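Local coordinates for (2Z,6E)-hedycaryol synthase (Kitasatospora setae, PDB 4MC3), which catalyses the magnesium-dependent 1,11-cyclization of (2E,6E)-farnesyl diphosphate, with addition of water, to (2Z,6E)-hedycaryol and diphosphate, at residues A[26-31]-A[74-79]; A[102-107]-A[148-153]; A[136-141]-A[188-193]. One frame throughout, in Å; residues are numbered along the deposited sequence.

How the contacts relate
Contacts 1 and 2 pair helices of an all-helical class I terpene cyclase, and contact 3 sets a helix against a loop; the three centres lie about 19 to 20 Å from one another. Along the chain, contact 1 closes before the other two open. Contacts 2 and 3 interleave and share helix 136-160: 136-141 is its start, and 148-153 lies further along. Helix 65-84 of contact 1 is followed by helix 95-107 of contact 2, and those two contacts touch where Thr78 CG2 packs on Phe149 CE2, two residues of the pocket that holds nerolidol. Contact 3 touches neither. Helix 136-160 meets a loop near its start and helix 95-107 further along, beside the pocket.

Contact 1 (A[26-31]-A[74-79])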
loop_
_atom_site.group_PDB
_atom_site.type_symbol
_atom_site.label_atom_id
_atom_site.label_comp_id
_atom_site.label_asym_id
_atom_site.label_seq_id
_atom_site.Cartn_x
_atom_site.Cartn_y
_atom_site.Cartn_z
ATOM N N ARG A 26 17.354 -0.180 -12.178
ATOM C CA ARG A 26 18.549 -1.045 -12.363
ATOM C C ARG A 26 18.993 -1.650 -11.021
ATOM O O ARG A 26 19.376 -2.821 -10.977
ATOM C CB ARG A 26 19.702 -0.263 -13.011
ATOM C CG ARG A 26 19.626 -0.171 -14.526
ATOM C CD ARG A 26 20.941 0.346 -15.113
ATOM N NE ARG A 26 21.325 1.654 -14.571
ATOM C CZ ARG A 26 20.881 2.838 -15.025
ATOM N NH1 ARG A 26 20.015 2.903 -16.040
ATOM N NH2 ARG A 26 21.297 3.976 -14.453
ATOM N N ALA A 27 18.934 -0.874 -9.923
ATOM C CA ALA A 27 19.318 -1.412 -8.619
ATOM C C ALA A 27 18.299 -2.493 -8.189
ATOM O O ALA A 27 18.657 -3.493 -7.603
ATOM C CB ALA A 27 19.409 -0.332 -7.586
ATOM N N MET A 28 17.018 -2.258 -8.450
ATOM C CA MET A 28 15.988 -3.256 -8.138
ATOM C C MET A 28 16.253 -4.583 -8.826
ATOM O O MET A 28 16.267 -5.648 -8.201
ATOM C CB MET A 28 14.634 -2.742 -8.550
ATOM C CG MET A 28 13.479 -3.672 -8.238
ATOM S SD MET A 28 11.905 -3.284 -9.038
ATOM C CE MET A 28 12.316 -3.637 -10.781
ATOM N N TRP A 29 16.480 -4.517 -10.130
ATOM C CA TRP A 29 16.734 -5.715 -10.927
ATOM C C TRP A 29 17.988 -6.450 -10.514
ATOM O O TRP A 29 18.040 -7.677 -10.524
ATOM C CB TRP A 29 16.791 -5.352 -12.412
ATOM C CG TRP A 29 15.511 -5.431 -12.984
ATOM C CD1 TRP A 29 14.715 -4.404 -13.354
ATOM C CD2 TRP A 29 14.750 -6.617 -13.149
ATOM N NE1 TRP A 29 13.520 -4.876 -13.777
ATOM C CE2 TRP A 29 13.515 -6.242 -13.669
ATOM C CE3 TRP A 29 15.021 -7.996 -12.930
ATOM C CZ2 TRP A 29 12.536 -7.174 -14.017
ATOM C CZ3 TRP A 29 14.056 -8.914 -13.259
ATOM C CH2 TRP A 29 12.821 -8.501 -13.797
ATOM N N GLU A 30 19.021 -5.714 -10.192
ATOM C CA GLU A 30 20.214 -6.292 -9.614
ATOM C C GLU A 30 19.935 -7.076 -8.323
ATOM O O GLU A 30 20.447 -8.186 -8.103
ATOM C CB GLU A 30 21.139 -5.143 -9.395
ATOM C CG GLU A 30 22.331 -5.401 -8.567
ATOM C CD GLU A 30 23.566 -4.929 -9.266
ATOM O OE1 GLU A 30 23.616 -3.870 -9.982
ATOM O OE2 GLU A 30 24.481 -5.695 -9.085
ATOM N N TRP A 31 19.077 -6.516 -7.480
ATOM C CA TRP A 31 18.727 -7.190 -6.215
ATOM C C TRP A 31 17.885 -8.445 -6.513
ATOM O O TRP A 31 18.050 -9.525 -5.881
ATOM C CB TRP A 31 18.014 -6.200 -5.299
ATOM C CG TRP A 31 17.616 -6.759 -3.979
ATOM C CD1 TRP A 31 18.393 -6.844 -2.867
ATOM C CD2 TRP A 31 16.339 -7.248 -3.615
ATOM N NE1 TRP A 31 17.697 -7.402 -1.834
ATOM C CE2 TRP A 31 16.419 -7.648 -2.266
ATOM C CE3 TRP A 31 15.115 -7.381 -4.282
ATOM C CZ2 TRP A 31 15.331 -8.180 -1.599
ATOM C CZ3 TRP A 31 14.055 -7.889 -3.611
ATOM C CH2 TRP A 31 14.161 -8.290 -2.306
ATOM N N TRP A 74 11.126 -3.803 -1.820
ATOM C CA TRP A 74 9.888 -4.270 -1.169
ATOM C C TRP A 74 8.776 -4.577 -2.164
ATOM O O TRP A 74 8.057 -5.574 -2.010
ATOM C CB TRP A 74 9.464 -3.270 -0.075
ATOM C CG TRP A 74 10.248 -3.369 1.152
ATOM C CD1 TRP A 74 11.336 -2.660 1.467
ATOM C CD2 TRP A 74 10.050 -4.296 2.219
ATOM N NE1 TRP A 74 11.845 -3.055 2.692
ATOM C CE2 TRP A 74 11.045 -4.056 3.179
ATOM C CE3 TRP A 74 9.085 -5.266 2.488
ATOM C CZ2 TRP A 74 11.170 -4.837 4.351
ATOM C CZ3 TRP A 74 9.181 -6.013 3.624
ATOM C CH2 TRP A 74 10.206 -5.813 4.554
ATOM N N ILE A 75 8.587 -3.709 -3.150
ATOM C CA ILE A 75 7.544 -3.971 -4.164
ATOM C C ILE A 75 7.853 -5.224 -4.993
ATOM O O ILE A 75 6.977 -6.046 -5.222
ATOM C CB ILE A 75 7.318 -2.738 -5.041
ATOM C CG1 ILE A 75 6.718 -1.580 -4.205
ATOM C CG2 ILE A 75 6.438 -3.104 -6.209
ATOM C CD1 ILE A 75 6.546 -0.287 -5.005
ATOM N N ALA A 76 9.104 -5.389 -5.396
ATOM C CA ALA A 76 9.469 -6.588 -6.155
ATOM C C ALA A 76 9.268 -7.846 -5.335
ATOM O O ALA A 76 8.760 -8.850 -5.842
ATOM C CB ALA A 76 10.911 -6.490 -6.601
ATOM N N LEU A 77 9.684 -7.810 -4.077
ATOM C CA LEU A 77 9.473 -8.950 -3.199
ATOM C C LEU A 77 7.997 -9.285 -3.048
ATOM O O LEU A 77 7.629 -10.462 -3.064
ATOM C CB LEU A 77 10.149 -8.723 -1.881
ATOM C CG LEU A 77 10.001 -9.817 -0.849
ATOM C CD1 LEU A 77 10.678 -11.115 -1.222
ATOM C CD2 LEU A 77 10.532 -9.272 0.473
ATOM N N THR A 78 7.168 -8.259 -2.818
ATOM C CA THR A 78 5.732 -8.515 -2.642
ATOM C C THR A 78 5.066 -9.040 -3.911
ATOM O O THR A 78 4.180 -9.901 -3.821
ATOM C CB THR A 78 4.990 -7.322 -1.992
ATOM O OG1 THR A 78 5.040 -6.211 -2.839
ATOM C CG2 THR A 78 5.607 -6.962 -0.709
ATOM N N PHE A 79 5.549 -8.595 -5.087
ATOM C CA PHE A 79 5.085 -9.182 -6.332
ATOM C C PHE A 79 5.380 -10.653 -6.387
ATOM O O PHE A 79 4.496 -11.460 -6.765
ATOM C CB PHE A 79 5.676 -8.521 -7.594
ATOM C CG PHE A 79 5.392 -9.348 -8.834
ATOM C CD1 PHE A 79 6.363 -10.168 -9.392
ATOM C CD2 PHE A 79 4.078 -9.451 -9.312
ATOM C CE1 PHE A 79 6.071 -10.975 -10.471
ATOM C CE2 PHE A 79 3.786 -10.269 -10.389
ATOM C CZ PHE A 79 4.791 -11.030 -10.968
#
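Met28 and Trp31, one turn apart on helix 21-35, reach across to Ala76 and Leu77 of helix 65-84. The thioether of Met28 comes down on the methyl of Ala76, with SD 4.1 Å from Ala76 CB and Met28 CG at the same separation. The chain is carried straight out to the sulfur by two extended torsions (chi1 -178°, chi2 -167°) and bends only at the last one. Beside it, the benzo end of the Trp31 indole meets Leu77: Trp31 CH2 stands 4.1 Å from Leu77 CB, which sits at the rim of the ring and near its plane. Trp31 CG lies opposite the backbone N (chi1 -180°), a setting that projects the indole's far corner toward helix 65-84. The interface is apolar, and at the small Ala76 the backbones come nearest, 7.6 Å between Met28 CA and Ala76 CA.

Further out, Met28 also packs on Ala52 and Asp53 of helix 52-59, while Leu77 rests on Thr119 and Leu123 of helix 118-131. Helix 65-84 is thus covered by several helices at once. Its Ile75 and Thr78 touch the bound nerolidol, and Leu77 lies about 9 Å from Phe149, measured between side chains. Helix 21-35 here packs as an outer layer against a helix of the pocket wall, the helix whose C-terminal end begins the DDXXXE motif of the class I terpene synthase alpha fold.

Contact 2 (A[102-107]-A[148-153])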
loop_
_atom_site.group_PDB
_atom_site.type_symbol
_atom_site.label_atom_id
_atom_site.label_comp_id
_atom_site.label_asym_id
_atom_site.label_seq_id
_atom_site.Cartn_x
_atom_site.Cartn_y
_atom_site.Cartn_z
ATOM N N ASP A 102 2.446 -17.735 7.496
ATOM C CA ASP A 102 3.001 -17.776 8.826
ATOM C C ASP A 102 4.531 -17.839 8.770
ATOM O O ASP A 102 5.201 -17.246 9.622
ATOM C CB ASP A 102 2.449 -18.954 9.617
ATOM C CG ASP A 102 0.988 -18.718 10.108
ATOM O OD1 ASP A 102 0.429 -17.577 9.982
ATOM O OD2 ASP A 102 0.392 -19.673 10.651
ATOM N N GLU A 103 5.072 -18.512 7.764
ATOM C CA GLU A 103 6.518 -18.601 7.580
ATOM C C GLU A 103 7.077 -17.202 7.249
ATOM O O GLU A 103 8.080 -16.799 7.803
ATOM C CB GLU A 103 6.863 -19.533 6.431
ATOM C CG GLU A 103 8.376 -19.619 6.239
ATOM C CD GLU A 103 8.781 -20.532 5.124
ATOM O OE1 GLU A 103 8.306 -20.339 3.984
ATOM O OE2 GLU A 103 9.582 -21.441 5.399
ATOM N N LEU A 104 6.381 -16.456 6.403
ATOM C CA LEU A 104 6.818 -15.090 6.071
ATOM C C LEU A 104 6.755 -14.172 7.308
ATOM O O LEU A 104 7.690 -13.412 7.613
ATOM C CB LEU A 104 5.988 -14.555 4.920
ATOM C CG LEU A 104 6.246 -15.214 3.560
ATOM C CD1 LEU A 104 5.172 -14.852 2.554
ATOM C CD2 LEU A 104 7.617 -14.881 2.981
ATOM N N ARG A 105 5.642 -14.220 8.022
ATOM C CA ARG A 105 5.430 -13.403 9.195
ATOM C C ARG A 105 6.504 -13.651 10.238
ATOM O O ARG A 105 7.006 -12.707 10.907
ATOM C CB ARG A 105 4.054 -13.682 9.801
ATOM C CG ARG A 105 2.915 -13.022 9.066
ATOM C CD ARG A 105 1.592 -13.405 9.709
ATOM N NE ARG A 105 1.521 -12.720 10.981
ATOM C CZ ARG A 105 0.431 -12.313 11.585
ATOM N NH1 ARG A 105 -0.772 -12.543 11.075
ATOM N NH2 ARG A 105 0.566 -11.666 12.731
ATOM N N GLY A 106 6.849 -14.919 10.386
ATOM C CA GLY A 106 7.873 -15.367 11.296
ATOM C C GLY A 106 9.203 -14.700 11.032
ATOM O O GLY A 106 9.921 -14.348 12.001
ATOM N N THR A 107 9.531 -14.516 9.743
ATOM C CA THR A 107 10.823 -13.920 9.368
ATOM C C THR A 107 10.987 -12.528 9.948
ATOM O O THR A 107 12.120 -12.080 10.206
ATOM C CB THR A 107 11.164 -13.939 7.846
ATOM O OG1 THR A 107 10.405 -12.941 7.145
ATOM C CG2 THR A 107 10.944 -15.296 7.219
ATOM N N ALA A 148 -0.328 -7.127 8.654
ATOM C CA ALA A 148 -1.768 -6.967 8.338
ATOM C C ALA A 148 -1.974 -7.290 6.823
ATOM O O ALA A 148 -2.898 -7.973 6.447
ATOM C CB ALA A 148 -2.297 -5.601 8.674
ATOM N N PHE A 149 -1.123 -6.738 5.965
ATOM C CA PHE A 149 -1.134 -7.006 4.502
ATOM C C PHE A 149 -1.031 -8.511 4.270
ATOM O O PHE A 149 -1.836 -9.078 3.551
ATOM C CB PHE A 149 0.011 -6.216 3.845
ATOM C CG PHE A 149 0.338 -6.642 2.478
ATOM C CD1 PHE A 149 -0.403 -6.207 1.372
ATOM C CD2 PHE A 149 1.464 -7.424 2.264
ATOM C CE1 PHE A 149 -0.066 -6.642 0.099
ATOM C CE2 PHE A 149 1.788 -7.843 1.039
ATOM C CZ PHE A 149 1.041 -7.494 -0.049
ATOM N N LEU A 150 -0.055 -9.181 4.885
ATOM C CA LEU A 150 0.170 -10.617 4.634
ATOM C C LEU A 150 -1.067 -11.435 5.100
ATOM O O LEU A 150 -1.515 -12.330 4.410
ATOM C CB LEU A 150 1.405 -11.088 5.374
ATOM C CG LEU A 150 2.741 -10.605 4.783
ATOM C CD1 LEU A 150 3.842 -11.112 5.680
ATOM C CD2 LEU A 150 2.936 -11.037 3.379
ATOM N N GLN A 151 -1.615 -11.048 6.227
ATOM C CA GLN A 151 -2.746 -11.760 6.824
ATOM C C GLN A 151 -3.975 -11.706 5.966
ATOM O O GLN A 151 -4.809 -12.643 6.006
ATOM C CB GLN A 151 -3.042 -11.267 8.213
ATOM C CG GLN A 151 -4.003 -12.177 9.016
ATOM C CD GLN A 151 -3.440 -13.577 9.318
ATOM O OE1 GLN A 151 -2.214 -13.867 9.173
ATOM N NE2 GLN A 151 -4.333 -14.483 9.702
ATOM N N THR A 152 -4.120 -10.676 5.131
ATOM C CA THR A 152 -5.293 -10.599 4.238
ATOM C C THR A 152 -5.387 -11.756 3.291
ATOM O O THR A 152 -6.531 -12.144 2.928
ATOM C CB THR A 152 -5.394 -9.260 3.485
ATOM O OG1 THR A 152 -4.338 -9.101 2.529
ATOM C CG2 THR A 152 -5.497 -8.153 4.475
ATOM N N TYR A 153 -4.265 -12.371 2.920
ATOM C CA TYR A 153 -4.275 -13.589 2.108
ATOM C C TYR A 153 -5.003 -14.722 2.828
ATOM O O TYR A 153 -5.863 -15.408 2.200
ATOM C CB TYR A 153 -2.878 -13.998 1.716
ATOM C CG TYR A 153 -2.204 -13.103 0.692
ATOM C CD1 TYR A 153 -2.461 -13.259 -0.667
ATOM C CD2 TYR A 153 -1.250 -12.145 1.078
ATOM C CE1 TYR A 153 -1.826 -12.464 -1.612
ATOM C CE2 TYR A 153 -0.637 -11.308 0.132
ATOM C CZ TYR A 153 -0.918 -11.483 -1.209
ATOM O OH TYR A 153 -0.318 -10.700 -2.201
HETATM O O HOH W 1 -1.842 -16.548 8.405
#
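Arg105 and Leu150 mark the nearest approach of two almost antiparallel helical segments, their CA atoms 7.5 Å apart. The axes of 102-107 and 148-153 make an angle of 170° and come within 10.2 Å. Leu150 fills the middle of the interface: its CD1 methyl touches Arg105 CG at 4.0 Å and Leu104 CB at 4.1 Å, so the aliphatic root of the arginine serves as part of the apolar surface. Beyond that root the Arg105 chain bends at chi3 (71°) and brings the guanidinium to Gln151, where NH1 donates to OE1 at 2.7 Å. The bond is not straight, with an N-H...O angle of 139°. OE1 lies close to the guanidinium plane, at its edge, yet the nitrogen stands above the carbonyl plane of the amide, and the two flat groups are steeply turned against each other. A water donates to the same Gln151 OE1 (2.8 Å) and to Asp102 OD1, so the amide oxygen receives two donors and is linked to both ends of a turn of helix 95-107.

Outward, Leu104 continues onto Ala120 and Leu123 of helix 118-131. On the inner side of 148-153, Phe149 touches nerolidol and is important for stabilizing the cation at C-11, while Tyr153 OH hydrogen-bonds Asp82 of the DDXXXE motif. An apolar seam with a polar border thus joins two antiparallel helices in the wall of a class I terpene cyclase pocket.

Contact 3 (A[136-141]-A[188-193]); sequences ATWCDA and DELRLP
Trp138 meets the CD1 methyl of Leu190 obliquely at the benzo end of its indole: CZ2 is the nearest ring atom, 3.6 Å from Leu190 CD1, and the two side chains cross at about a right angle. At the pyrrole end the partner changes to Glu189, whose OE2 lies in the ring plane at the edge, 3.5 Å from Trp138 CD1. The carboxylate is turned almost perpendicular to the indole (89° between planes), and this approach by a carboxylate oxygen to a ring C-H is a close packing contact. The indole N-H is engaged elsewhere, NE1 being hydrogen-bonded to the backbone oxygen of Asp186. The ring reaches these partners because its CG lies opposite the backbone N (chi1 -179°), which sends the indole out toward the turn at 188-193. The carboxylate of Glu189 is held by a salt bridge from OE2 to Arg201 and a hydrogen bond from Leu196 N to OE1, which probably balances the charge of this buried group. With an alanine here in place of the indole, a gap is likely to open beside the Leu190 methyl, and the Asp186 carbonyl would probably lose its N-H donor.

Within the turn, Arg191 grips Asp188 side-on, with NE 2.8 Å from OD1 and NH2 2.9 Å from OD2. The indole is further enclosed by Phe195, edge-to-face, and by Phe142 of its own helix. The start of helix 136-160 is thereby packed against the turn that follows helix 181-188, with helix 65-84 meeting Leu190, helix 198-201 meeting Trp138 and helix 286-309 meeting Glu189.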
loop_
_atom_site.group_PDB
_atom_site.type_symbol
_atom_site.label_atom_id
_atom_site.label_comp_id
_atom_site.label_asym_id
_atom_site.label_seq_id
_atom_site.Cartn_x
_atom_site.Cartn_y
_atom_site.Cartn_z
ATOM N N ALA A 136 12.744 2.212 16.649
ATOM C CA ALA A 136 11.883 1.098 17.047
ATOM C C ALA A 136 10.364 1.398 16.797
ATOM O O ALA A 136 9.618 0.509 16.413
ATOM C CB ALA A 136 12.132 0.751 18.513
ATOM N N THR A 137 9.892 2.616 17.069
ATOM C CA THR A 137 8.466 2.912 16.915
ATOM C C THR A 137 8.084 2.755 15.445
ATOM O O THR A 137 7.004 2.221 15.106
ATOM C CB THR A 137 8.100 4.306 17.470
ATOM O OG1 THR A 137 8.428 4.364 18.910
ATOM C CG2 THR A 137 6.644 4.639 17.364
ATOM N N TRP A 138 8.957 3.233 14.574
ATOM C CA TRP A 138 8.731 3.060 13.112
ATOM C C TRP A 138 8.729 1.592 12.714
ATOM O O TRP A 138 7.884 1.122 12.004
ATOM C CB TRP A 138 9.761 3.832 12.305
ATOM C CG TRP A 138 9.537 3.676 10.828
ATOM C CD1 TRP A 138 8.708 4.448 10.069
ATOM C CD2 TRP A 138 10.095 2.702 9.975
ATOM N NE1 TRP A 138 8.679 3.968 8.786
ATOM C CE2 TRP A 138 9.524 2.902 8.694
ATOM C CE3 TRP A 138 10.969 1.619 10.151
ATOM C CZ2 TRP A 138 9.807 2.086 7.625
ATOM C CZ3 TRP A 138 11.238 0.774 9.081
ATOM C CH2 TRP A 138 10.633 1.022 7.797
ATOM N N CYS A 139 9.696 0.833 13.213
ATOM C CA CYS A 139 9.820 -0.584 12.892
ATOM C C CYS A 139 8.553 -1.314 13.293
ATOM O O CYS A 139 8.026 -2.134 12.551
ATOM C CB CYS A 139 11.061 -1.233 13.517
ATOM S SG CYS A 139 12.645 -0.636 12.906
ATOM N N ASP A 140 8.060 -1.013 14.488
ATOM C CA ASP A 140 6.858 -1.676 14.980
ATOM C C ASP A 140 5.634 -1.318 14.081
ATOM O O ASP A 140 4.763 -2.162 13.825
ATOM C CB ASP A 140 6.566 -1.253 16.409
ATOM C CG ASP A 140 7.483 -1.894 17.411
ATOM O OD1 ASP A 140 8.199 -2.861 17.093
ATOM O OD2 ASP A 140 7.435 -1.445 18.573
ATOM N N ALA A 141 5.553 -0.060 13.623
ATOM C CA ALA A 141 4.440 0.393 12.766
ATOM C C ALA A 141 4.508 -0.333 11.436
ATOM O O ALA A 141 3.512 -0.879 10.964
ATOM C CB ALA A 141 4.503 1.876 12.557
ATOM N N ASP A 188 7.945 5.845 3.111
ATOM C CA ASP A 188 8.165 7.230 2.731
ATOM C C ASP A 188 8.880 8.016 3.849
ATOM O O ASP A 188 9.564 9.006 3.575
ATOM C CB ASP A 188 6.863 7.922 2.381
ATOM C CG ASP A 188 7.056 9.278 1.665
ATOM O OD1 ASP A 188 7.911 9.345 0.763
ATOM O OD2 ASP A 188 6.367 10.266 2.063
ATOM N N GLU A 189 8.790 7.555 5.102
ATOM C CA GLU A 189 9.435 8.272 6.192
ATOM C C GLU A 189 10.972 8.249 6.025
ATOM O O GLU A 189 11.643 9.128 6.548
ATOM C CB GLU A 189 9.038 7.725 7.532
ATOM C CG GLU A 189 7.582 7.861 7.850
ATOM C CD GLU A 189 7.251 7.588 9.318
ATOM O OE1 GLU A 189 7.987 8.106 10.208
ATOM O OE2 GLU A 189 6.258 6.858 9.589
ATOM N N LEU A 190 11.515 7.274 5.306
ATOM C CA LEU A 190 12.943 7.163 5.125
ATOM C C LEU A 190 13.505 8.379 4.366
ATOM O O LEU A 190 14.693 8.696 4.526
ATOM C CB LEU A 190 13.297 5.889 4.415
ATOM C CG LEU A 190 13.431 4.639 5.287
ATOM C CD1 LEU A 190 12.237 4.238 6.062
ATOM C CD2 LEU A 190 13.823 3.426 4.488
ATOM N N ARG A 191 12.681 9.059 3.561
ATOM C CA ARG A 191 13.176 10.204 2.788
ATOM C C ARG A 191 12.921 11.552 3.438
ATOM O O ARG A 191 13.405 12.589 2.945
ATOM C CB ARG A 191 12.654 10.200 1.360
ATOM C CG ARG A 191 11.176 10.356 1.155
ATOM C CD ARG A 191 10.701 11.776 0.985
ATOM N NE ARG A 191 9.255 11.823 1.024
ATOM C CZ ARG A 191 8.527 12.923 1.019
ATOM N NH1 ARG A 191 9.129 14.118 0.933
ATOM N NH2 ARG A 191 7.224 12.853 1.153
ATOM N N LEU A 192 12.191 11.571 4.542
ATOM C CA LEU A 192 11.884 12.798 5.255
ATOM C C LEU A 192 13.176 13.214 6.050
ATOM O O LEU A 192 14.037 12.401 6.284
ATOM C CB LEU A 192 10.727 12.563 6.220
ATOM C CG LEU A 192 9.385 12.132 5.595
ATOM C CD1 LEU A 192 8.375 11.843 6.685
ATOM C CD2 LEU A 192 8.862 13.169 4.629
ATOM N N PRO A 193 13.253 14.489 6.422
ATOM C CA PRO A 193 14.342 14.998 7.269
ATOM C C PRO A 193 14.380 14.319 8.623
ATOM O O PRO A 193 15.449 14.149 9.173
ATOM C CB PRO A 193 14.003 16.490 7.412
ATOM C CG PRO A 193 13.216 16.797 6.177
ATOM C CD PRO A 193 12.363 15.560 5.963
#